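Local coordinates for protein predicted metal-dependent hydrolase of the TIM-barrel fold (PDB 2QPX) that probably acts as a zinc-dependent hydrolase of the amidohydrolase family, holding two zinc ions in a TIM-barrel fold, at residues 80-83 with 84-88; 110-113 with 114-117; 142-145 with 146-150. All coordinates share one frame; numbering follows the deposited sequence.

How the contacts relate
The three contacts are all local, joining residues three to five apart, and compare a segment inside a helix with two capped helix starts. Contact 1 lies within helix 79-92 and is partly buried; contacts 2 and 3 are surface contacts at the N-termini of helices 113-120 and 144-156. Contacts 1 and 2 are neighbours: Tyr82 CE2 packs 4.2 Å from Ile110 CD1, and helix 113-120 also lies on contact 1 through Leu119. The centre of contact 3 is about 45 Å from that of contact 1. Chemistry follows place: an amide folded back over a tyrosine in contact 1, an aspartate cap with bridging waters in contact 2, an asparagine cap beside an aromatic cluster in contact 3.

Contact 1: 80-83 with 84-88; sequences PGYA and TYNHR
Asn86 folds its amide back on Tyr82, one turn earlier in the alpha-helix 79-92, and meets it both at the carbonyl and over the ring. ND2 of Asn86 donates to Tyr82 O at 2.9 Å, a fairly straight bond (165° at the hydrogen) from above the carbonyl plane. The same nitrogen sits over the centre of the Tyr82 ring, 3.3 Å above its plane, with the amide and ring planes almost perpendicular. Tyr82 O takes two donors, because the routine i to i+4 bond from Asn86 N arrives from the opposite face of the carbonyl. The first torsion of Asn86 (-81°) keeps CG beside its own backbone N, and from there ND2 can turn back toward the preceding turn.

The tyrosine is positioned from further out: its OH is hydrogen-bonded to Ile23 O, and Leu119 of helix 113-120 packs against both Tyr82 and Asn86. Tyr85 leads off to other neighbours, Glu324 OE2 for its OH and helix 54-66. On the more exposed flank, His87 N donates to Ala83 O at 2.8 Å; His87 ND1, also weakly bonded to Leu119 O, adds a weak, bent bond to Ala83 O at 2.9 Å, with 126° at the hydrogen.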
ATOM      1  N   PRO A  80      10.192 -20.276 -40.248  1.00 21.05           N
ATOM      2  CA  PRO A  80      11.047 -21.266 -39.562  1.00 20.04           C
ATOM      3  C   PRO A  80      11.905 -20.651 -38.453  1.00 19.89           C
ATOM      4  O   PRO A  80      12.009 -21.214 -37.355  1.00 19.70           O
ATOM      5  CB  PRO A  80      11.932 -21.852 -40.699  1.00 21.89           C
ATOM      6  CG  PRO A  80      11.355 -21.382 -41.919  1.00 27.32           C
ATOM      7  CD  PRO A  80      10.478 -20.212 -41.694  1.00 23.88           C
ATOM      8  N   GLY A  81      12.489 -19.500 -38.742  1.00 18.48           N
ATOM      9  CA  GLY A  81      13.297 -18.788 -37.731  1.00 19.63           C
ATOM     10  C   GLY A  81      12.448 -18.405 -36.524  1.00 19.10           C
ATOM     11  O   GLY A  81      12.877 -18.574 -35.389  1.00 18.22           O
ATOM     12  N   TYR A  82      11.261 -17.899 -36.779  1.00 18.05           N
ATOM     13  CA  TYR A  82      10.391 -17.457 -35.677  1.00 16.94           C
ATOM     14  C   TYR A  82       9.989 -18.640 -34.794  1.00 17.43           C
ATOM     15  O   TYR A  82       9.961 -18.515 -33.560  1.00 17.01           O
ATOM     16  CB  TYR A  82       9.189 -16.726 -36.230  1.00 17.60           C
ATOM     17  CG  TYR A  82       8.383 -15.890 -35.221  1.00 16.02           C
ATOM     18  CD1 TYR A  82       9.022 -15.015 -34.339  1.00 17.17           C
ATOM     19  CD2 TYR A  82       7.003 -15.888 -35.243  1.00 17.38           C
ATOM     20  CE1 TYR A  82       8.287 -14.219 -33.485  1.00 16.64           C
ATOM     21  CE2 TYR A  82       6.258 -15.106 -34.380  1.00 16.13           C
ATOM     22  CZ  TYR A  82       6.901 -14.231 -33.542  1.00 16.73           C
ATOM     23  OH  TYR A  82       6.154 -13.408 -32.680  1.00 17.59           O
ATOM     24  N   ALA A  83       9.674 -19.791 -35.396  1.00 15.92           N
ATOM     25  CA  ALA A  83       9.382 -20.973 -34.608  1.00 17.18           C
ATOM     26  C   ALA A  83      10.612 -21.386 -33.785  1.00 16.87           C
ATOM     27  O   ALA A  83      10.502 -21.703 -32.606  1.00 16.94           O
ATOM     28  CB  ALA A  83       8.874 -22.134 -35.513  1.00 18.32           C
ATOM     29  N   THR A  84      11.785 -21.402 -34.411  1.00 18.12           N
ATOM     30  CA  THR A  84      13.016 -21.718 -33.689  1.00 15.95           C
ATOM     31  C   THR A  84      13.220 -20.806 -32.478  1.00 17.16           C
ATOM     32  O   THR A  84      13.505 -21.266 -31.380  1.00 18.01           O
ATOM     33  CB  THR A  84      14.262 -21.592 -34.630  1.00 17.66           C
ATOM     34  OG1 THR A  84      14.141 -22.562 -35.679  1.00 21.78           O
ATOM     35  CG2 THR A  84      15.566 -21.806 -33.870  1.00 19.08           C
ATOM     36  N   TYR A  85      13.019 -19.533 -32.722  1.00 17.60           N
ATOM     37  CA  TYR A  85      13.208 -18.487 -31.692  1.00 17.90           C
ATOM     38  C   TYR A  85      12.216 -18.643 -30.532  1.00 16.55           C
ATOM     39  O   TYR A  85      12.599 -18.648 -29.355  1.00 16.29           O
ATOM     40  CB  TYR A  85      13.060 -17.124 -32.338  1.00 17.16           C
ATOM     41  CG  TYR A  85      13.374 -15.960 -31.424  1.00 16.90           C
ATOM     42  CD1 TYR A  85      14.640 -15.815 -30.853  1.00 17.39           C
ATOM     43  CD2 TYR A  85      12.403 -15.014 -31.113  1.00 16.93           C
ATOM     44  CE1 TYR A  85      14.933 -14.761 -30.021  1.00 18.06           C
ATOM     45  CE2 TYR A  85      12.700 -13.939 -30.263  1.00 16.01           C
ATOM     46  CZ  TYR A  85      13.977 -13.827 -29.728  1.00 16.85           C
ATOM     47  OH  TYR A  85      14.276 -12.780 -28.865  1.00 18.53           O
ATOM     48  N   ASN A  86      10.942 -18.803 -30.867  1.00 15.80           N
ATOM     49  CA  ASN A  86       9.926 -19.113 -29.847  1.00 15.10           C
ATOM     50  C   ASN A  86      10.265 -20.393 -29.069  1.00 14.87           C
ATOM     51  O   ASN A  86      10.205 -20.425 -27.839  1.00 17.09           O
ATOM     52  CB  ASN A  86       8.524 -19.159 -30.458  1.00 15.94           C
ATOM     53  CG  ASN A  86       7.929 -17.778 -30.632  1.00 16.24           C
ATOM     54  OD1 ASN A  86       7.309 -17.244 -29.710  1.00 17.05           O
ATOM     55  ND2 ASN A  86       8.139 -17.167 -31.800  1.00 18.23           N
ATOM     56  N   HIS A  87      10.635 -21.464 -29.784  1.00 16.15           N
ATOM     57  CA  HIS A  87      11.001 -22.701 -29.122  1.00 17.47           C
ATOM     58  C   HIS A  87      12.152 -22.486 -28.125  1.00 15.27           C
ATOM     59  O   HIS A  87      12.171 -23.075 -27.062  1.00 18.75           O
ATOM     60  CB  HIS A  87      11.354 -23.796 -30.143  1.00 17.69           C
ATOM     61  CG  HIS A  87      10.185 -24.551 -30.679  1.00 17.88           C
ATOM     62  ND1 HIS A  87       9.150 -23.944 -31.349  1.00 18.12           N
ATOM     63  CD2 HIS A  87       9.932 -25.884 -30.720  1.00 18.64           C
ATOM     64  CE1 HIS A  87       8.278 -24.865 -31.734  1.00 19.07           C
ATOM     65  NE2 HIS A  87       8.729 -26.053 -31.358  1.00 17.61           N
ATOM     66  N   ARG A  88      13.121 -21.655 -28.490  1.00 18.10           N
ATOM     67  CA  ARG A  88      14.273 -21.414 -27.604  1.00 18.74           C
ATOM     68  C   ARG A  88      13.854 -20.780 -26.282  1.00 17.18           C
ATOM     69  O   ARG A  88      14.268 -21.221 -25.217  1.00 19.24           O
ATOM     70  CB  ARG A  88      15.276 -20.469 -28.258  1.00 19.94           C
ATOM     71  CG  ARG A  88      16.100 -21.033 -29.341  1.00 21.56           C
ATOM     72  CD  ARG A  88      17.086 -19.979 -29.852  1.00 22.02           C
ATOM     73  NE  ARG A  88      17.902 -20.548 -30.891  1.00 23.95           N
ATOM     74  CZ  ARG A  88      18.859 -19.895 -31.517  1.00 24.38           C
ATOM     75  NH1 ARG A  88      19.161 -18.645 -31.208  1.00 24.39           N
ATOM     76  NH2 ARG A  88      19.548 -20.535 -32.451  1.00 26.00           N
TER

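Contact 2: 110-113 with 114-117; sequences ILDL and DQTA
Asp112 reaches across the start of helix 113-120 to Gln115, and its side chain can be followed outward atom by atom. CB lies against the end of Gln115, 3.7 Å from CD of that residue. CG of Asp112 comes next, beside CG of Gln115, and the carboxylate and the glutamine amide are stacked, their planes only 17° apart. The carboxylate is carried toward the first turn because chi1 of Asp112 (-175°) turns CG away from the backbone N, and there OD1 accepts from Gln115 N at 2.8 Å. That donor meets OD1 on its anti side, slightly out of the carboxylate plane. Asp112 is therefore the N-cap of the helix, its negative charge probably favourable beside the N-H groups of the opening turn. OD2, the other oxygen, is tied through a water to Asp114 OD2; the water donates to both, 2.7 Å from Asp112 OD2, and so bridges two acidic groups whose like charges probably repel, a strain the shared water may ease.

The backbone of Asp112 is engaged as well. Its O receives Thr116 N and Thr116 OG1 from opposite faces of the carbonyl plane, the hydroxyl at 2.9 Å. A second water links Asp112 N with Gln115 OE1. Thr116 OG1, itself 3.7 Å from Ile110 CG2, also accepts from a third water that donates to Ile110 O, joining the preceding loop to the helix. Behind this start, Leu113 and Thr116 pack on Val124 of strand 124-127, and Ile110 is held by backbone hydrogen bonding to Leu22.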
ATOM      1  N   ILE A 110      -1.371 -13.670 -34.662  1.00 18.64           N
ATOM      2  CA  ILE A 110      -1.551 -15.082 -34.946  1.00 19.28           C
ATOM      3  C   ILE A 110      -2.758 -15.567 -34.119  1.00 20.24           C
ATOM      4  O   ILE A 110      -2.660 -15.692 -32.904  1.00 19.08           O
ATOM      5  CB  ILE A 110      -0.279 -15.922 -34.656  1.00 18.50           C
ATOM      6  CG1 ILE A 110       0.907 -15.411 -35.503  1.00 20.90           C
ATOM      7  CG2 ILE A 110      -0.527 -17.403 -34.871  1.00 19.09           C
ATOM      8  CD1 ILE A 110       2.229 -15.955 -35.049  1.00 20.84           C
ATOM      9  N   LEU A 111      -3.913 -15.705 -34.773  1.00 20.86           N
ATOM     10  CA  LEU A 111      -5.179 -16.041 -34.084  1.00 20.63           C
ATOM     11  C   LEU A 111      -5.408 -17.544 -33.945  1.00 20.70           C
ATOM     12  O   LEU A 111      -6.123 -18.014 -33.049  1.00 22.98           O
ATOM     13  CB  LEU A 111      -6.369 -15.415 -34.821  1.00 21.85           C
ATOM     14  CG  LEU A 111      -6.373 -13.901 -34.872  1.00 23.06           C
ATOM     15  CD1 LEU A 111      -7.498 -13.404 -35.769  1.00 28.87           C
ATOM     16  CD2 LEU A 111      -6.478 -13.342 -33.424  1.00 23.66           C
ATOM     17  N   ASP A 112      -4.813 -18.337 -34.818  1.00 20.82           N
ATOM     18  CA  ASP A 112      -5.085 -19.743 -34.809  1.00 21.60           C
ATOM     19  C   ASP A 112      -4.313 -20.421 -33.686  1.00 21.87           C
ATOM     20  O   ASP A 112      -3.091 -20.279 -33.571  1.00 21.16           O
ATOM     21  CB  ASP A 112      -4.754 -20.312 -36.192  1.00 22.72           C
ATOM     22  CG  ASP A 112      -5.109 -21.771 -36.334  1.00 28.30           C
ATOM     23  OD1 ASP A 112      -4.451 -22.644 -35.753  1.00 27.40           O
ATOM     24  OD2 ASP A 112      -6.100 -22.065 -37.033  1.00 38.42           O
ATOM     25  N   LEU A 113      -5.019 -21.140 -32.820  1.00 21.64           N
ATOM     26  CA  LEU A 113      -4.380 -21.760 -31.670  1.00 23.82           C
ATOM     27  C   LEU A 113      -3.501 -22.933 -32.033  1.00 22.37           C
ATOM     28  O   LEU A 113      -2.501 -23.175 -31.362  1.00 21.52           O
ATOM     29  CB  LEU A 113      -5.427 -22.189 -30.650  1.00 24.55           C
ATOM     30  CG  LEU A 113      -6.298 -21.053 -30.129  1.00 28.62           C
ATOM     31  CD1 LEU A 113      -7.252 -21.672 -29.134  1.00 33.91           C
ATOM     32  CD2 LEU A 113      -5.423 -19.956 -29.525  1.00 28.42           C
ATOM     33  N   ASP A 114      -3.868 -23.682 -33.086  1.00 23.11           N
ATOM     34  CA  ASP A 114      -3.030 -24.760 -33.564  1.00 23.76           C
ATOM     35  C   ASP A 114      -1.721 -24.194 -34.132  1.00 21.06           C
ATOM     36  O   ASP A 114      -0.654 -24.753 -33.891  1.00 23.59           O
ATOM     37  CB  ASP A 114      -3.765 -25.589 -34.636  1.00 24.90           C
ATOM     38  CG  ASP A 114      -4.913 -26.362 -34.070  1.00 31.71           C
ATOM     39  OD1 ASP A 114      -4.741 -27.095 -33.079  1.00 35.61           O
ATOM     40  OD2 ASP A 114      -6.005 -26.208 -34.623  1.00 41.59           O
ATOM     41  N   GLN A 115      -1.793 -23.113 -34.886  1.00 21.82           N
ATOM     42  CA  GLN A 115      -0.589 -22.443 -35.377  1.00 22.80           C
ATOM     43  C   GLN A 115       0.266 -21.917 -34.234  1.00 20.65           C
ATOM     44  O   GLN A 115       1.489 -21.987 -34.285  1.00 20.38           O
ATOM     45  CB  GLN A 115      -0.890 -21.291 -36.314  1.00 22.66           C
ATOM     46  CG  GLN A 115      -1.519 -21.683 -37.633  1.00 28.65           C
ATOM     47  CD  GLN A 115      -1.852 -20.456 -38.473  1.00 33.97           C
ATOM     48  OE1 GLN A 115      -1.351 -19.314 -38.237  1.00 36.16           O
ATOM     49  NE2 GLN A 115      -2.704 -20.677 -39.474  1.00 42.86           N
ATOM     50  N   THR A 116      -0.384 -21.357 -33.211  1.00 18.78           N
ATOM     51  CA  THR A 116       0.360 -20.896 -32.042  1.00 17.51           C
ATOM     52  C   THR A 116       1.069 -22.078 -31.375  1.00 17.01           C
ATOM     53  O   THR A 116       2.241 -21.977 -31.018  1.00 17.02           O
ATOM     54  CB  THR A 116      -0.547 -20.192 -31.035  1.00 16.95           C
ATOM     55  OG1 THR A 116      -1.259 -19.125 -31.690  1.00 18.31           O
ATOM     56  CG2 THR A 116       0.271 -19.604 -29.866  1.00 17.58           C
ATOM     57  N   ALA A 117       0.354 -23.190 -31.185  1.00 16.89           N
ATOM     58  CA  ALA A 117       0.949 -24.371 -30.555  1.00 19.30           C
ATOM     59  C   ALA A 117       2.176 -24.875 -31.361  1.00 19.82           C
ATOM     60  O   ALA A 117       3.211 -25.250 -30.775  1.00 20.30           O
ATOM     61  CB  ALA A 117      -0.090 -25.484 -30.358  1.00 18.90           C
TER
HETATM   62  O   HOH W   1      -0.815 -16.419 -31.011  1.00 17.72           O
HETATM   63  O   HOH W   2      -3.397 -17.443 -37.450  1.00 31.12           O
HETATM   64  O   HOH W   3      -6.626 -24.729 -36.726  1.00 44.60           O

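Contact 3: 142-145 with 146-150; sequences DNFA and AWWQA
Asn143 and Ala146 make the polar half of this contact: Asn143 OD1 accepts from Ala146 N at 3.0 Å, with the donor standing well above the plane of the side-chain carbonyl. With chi1 at 60°, Asn143 CG lies between the backbone N and the carbonyl carbon, which swings OD1 round to the helix start. At the other end of the amide, Asn143 ND2 donates to Asp142 OD1 at 2.9 Å in one of the two conformers of Asp142, so this tie is less certain. Replacing Asn143 by an alanine removes OD1 and is likely to leave Ala146 N without its capping acceptor.

Asn143 is thus the N-cap of helix 144-156, and Asn143 O, receiving Trp147 N, begins the regular backbone bonding of the helix.

The apolar half is an aromatic cluster of Phe144, Trp147 and Trp148. CB of Trp148 makes a CH-pi contact over one face of the Phe144 ring, 4.2 Å from its centroid. The indole of Trp148 lies nearly parallel to Phe144 but is slid aside, so the rings barely overlap. Trp147 meets Phe144 obliquely, CE2 of Phe144 approaching CZ3 of Trp147 at 3.8 Å with the planes at 52°. Helices 183-196 and 204-221 pack on this cluster, Phe190 meeting both Phe144 and Trp147, while Trp147 NE1 is hydrogen-bonded to Ala134 O.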
ATOM      1  N   ASP A 142     -31.931  -6.885 -31.257  1.00 26.40           N
ATOM      2  CA  ASP A 142     -32.385  -5.528 -30.967  0.50 25.74           C
ATOM      3  C   ASP A 142     -33.025  -5.352 -29.596  1.00 25.59           C
ATOM      4  O   ASP A 142     -33.326  -4.234 -29.224  1.00 29.67           O
ATOM      5  CB  ASP A 142     -33.260  -4.938 -32.095  0.50 26.46           C
ATOM      6  CG  ASP A 142     -34.571  -5.667 -32.299  0.50 29.23           C
ATOM      7  OD1 ASP A 142     -35.007  -6.474 -31.458  0.50 28.17           O
ATOM      8  OD2 ASP A 142     -35.193  -5.400 -33.352  0.50 30.99           O
ATOM      9  N   ASN A 143     -33.171  -6.436 -28.831  1.00 24.39           N
ATOM     10  CA  ASN A 143     -33.761  -6.378 -27.490  1.00 23.28           C
ATOM     11  C   ASN A 143     -33.011  -7.251 -26.490  1.00 20.54           C
ATOM     12  O   ASN A 143     -32.400  -8.264 -26.869  1.00 22.76           O
ATOM     13  CB  ASN A 143     -35.231  -6.816 -27.501  1.00 25.34           C
ATOM     14  CG  ASN A 143     -35.409  -8.235 -28.006  1.00 27.65           C
ATOM     15  OD1 ASN A 143     -35.570  -9.190 -27.214  1.00 27.46           O
ATOM     16  ND2 ASN A 143     -35.352  -8.396 -29.339  1.00 32.29           N
ATOM     17  N   PHE A 144     -33.070  -6.840 -25.236  1.00 20.39           N
ATOM     18  CA  PHE A 144     -32.382  -7.558 -24.157  1.00 20.34           C
ATOM     19  C   PHE A 144     -32.719  -9.044 -24.097  1.00 20.06           C
ATOM     20  O   PHE A 144     -31.837  -9.888 -23.929  1.00 19.04           O
ATOM     21  CB  PHE A 144     -32.681  -6.897 -22.807  1.00 19.77           C
ATOM     22  CG  PHE A 144     -32.157  -7.660 -21.620  1.00 17.91           C
ATOM     23  CD1 PHE A 144     -32.904  -8.659 -21.018  1.00 18.79           C
ATOM     24  CD2 PHE A 144     -30.911  -7.396 -21.115  1.00 17.78           C
ATOM     25  CE1 PHE A 144     -32.426  -9.347 -19.930  1.00 19.40           C
ATOM     26  CE2 PHE A 144     -30.423  -8.094 -20.011  1.00 19.99           C
ATOM     27  CZ  PHE A 144     -31.182  -9.080 -19.419  1.00 19.18           C
ATOM     28  N   ALA A 145     -33.986  -9.403 -24.152  1.00 20.12           N
ATOM     29  CA  ALA A 145     -34.327 -10.807 -23.926  1.00 18.64           C
ATOM     30  C   ALA A 145     -33.701 -11.742 -24.965  1.00 20.28           C
ATOM     31  O   ALA A 145     -33.171 -12.812 -24.617  1.00 21.09           O
ATOM     32  CB  ALA A 145     -35.868 -10.978 -23.909  1.00 20.63           C
ATOM     33  N   ALA A 146     -33.745 -11.352 -26.231  1.00 21.81           N
ATOM     34  CA  ALA A 146     -33.183 -12.189 -27.309  1.00 22.82           C
ATOM     35  C   ALA A 146     -31.657 -12.184 -27.210  1.00 21.98           C
ATOM     36  O   ALA A 146     -31.021 -13.220 -27.432  1.00 22.19           O
ATOM     37  CB  ALA A 146     -33.602 -11.682 -28.679  1.00 24.74           C
ATOM     38  N   TRP A 147     -31.076 -11.033 -26.898  1.00 20.70           N
ATOM     39  CA  TRP A 147     -29.622 -10.943 -26.696  1.00 18.06           C
ATOM     40  C   TRP A 147     -29.175 -11.850 -25.538  1.00 19.57           C
ATOM     41  O   TRP A 147     -28.237 -12.656 -25.670  1.00 18.06           O
ATOM     42  CB  TRP A 147     -29.212  -9.517 -26.399  1.00 18.83           C
ATOM     43  CG  TRP A 147     -27.801  -9.436 -25.871  1.00 18.37           C
ATOM     44  CD1 TRP A 147     -26.653  -9.515 -26.597  1.00 19.10           C
ATOM     45  CD2 TRP A 147     -27.412  -9.297 -24.504  1.00 16.84           C
ATOM     46  NE1 TRP A 147     -25.550  -9.447 -25.774  1.00 19.53           N
ATOM     47  CE2 TRP A 147     -25.992  -9.287 -24.478  1.00 18.16           C
ATOM     48  CE3 TRP A 147     -28.112  -9.166 -23.295  1.00 18.23           C
ATOM     49  CZ2 TRP A 147     -25.284  -9.196 -23.309  1.00 18.45           C
ATOM     50  CZ3 TRP A 147     -27.411  -9.054 -22.131  1.00 18.52           C
ATOM     51  CH2 TRP A 147     -25.991  -9.083 -22.141  1.00 18.52           C
ATOM     52  N   TRP A 148     -29.854 -11.737 -24.397  1.00 18.80           N
ATOM     53  CA  TRP A 148     -29.503 -12.528 -23.221  1.00 19.07           C
ATOM     54  C   TRP A 148     -29.640 -14.029 -23.489  1.00 18.53           C
ATOM     55  O   TRP A 148     -28.779 -14.834 -23.084  1.00 19.09           O
ATOM     56  CB  TRP A 148     -30.353 -12.126 -22.013  1.00 18.68           C
ATOM     57  CG  TRP A 148     -30.020 -12.942 -20.812  1.00 19.04           C
ATOM     58  CD1 TRP A 148     -30.797 -13.883 -20.215  1.00 22.82           C
ATOM     59  CD2 TRP A 148     -28.775 -12.937 -20.094  1.00 18.60           C
ATOM     60  NE1 TRP A 148     -30.132 -14.447 -19.159  1.00 23.38           N
ATOM     61  CE2 TRP A 148     -28.881 -13.901 -19.076  1.00 19.92           C
ATOM     62  CE3 TRP A 148     -27.582 -12.229 -20.233  1.00 20.53           C
ATOM     63  CZ2 TRP A 148     -27.846 -14.133 -18.163  1.00 19.97           C
ATOM     64  CZ3 TRP A 148     -26.568 -12.450 -19.337  1.00 21.23           C
ATOM     65  CH2 TRP A 148     -26.690 -13.415 -18.331  1.00 21.47           C
ATOM     66  N   GLN A 149     -30.701 -14.427 -24.172  1.00 20.61           N
ATOM     67  CA  GLN A 149     -30.858 -15.851 -24.490  1.00 21.24           C
ATOM     68  C   GLN A 149     -29.686 -16.369 -25.333  1.00 20.77           C
ATOM     69  O   GLN A 149     -29.112 -17.422 -25.037  1.00 21.46           O
ATOM     70  CB  GLN A 149     -32.203 -16.122 -25.187  1.00 22.39           C
ATOM     71  CG  GLN A 149     -32.371 -17.571 -25.580  1.00 25.00           C
ATOM     72  CD  GLN A 149     -33.708 -17.819 -26.242  1.00 31.64           C
ATOM     73  OE1 GLN A 149     -33.804 -17.859 -27.467  1.00 44.94           O
ATOM     74  NE2 GLN A 149     -34.747 -17.941 -25.438  1.00 37.12           N
ATOM     75  N   ALA A 150     -29.327 -15.607 -26.360  1.00 19.53           N
ATOM     76  CA  ALA A 150     -28.270 -16.028 -27.273  1.00 19.24           C
ATOM     77  C   ALA A 150     -26.905 -16.059 -26.556  1.00 19.44           C
ATOM     78  O   ALA A 150     -26.130 -17.013 -26.694  1.00 20.64           O
ATOM     79  CB  ALA A 150     -28.210 -15.121 -28.486  1.00 21.02           C
TER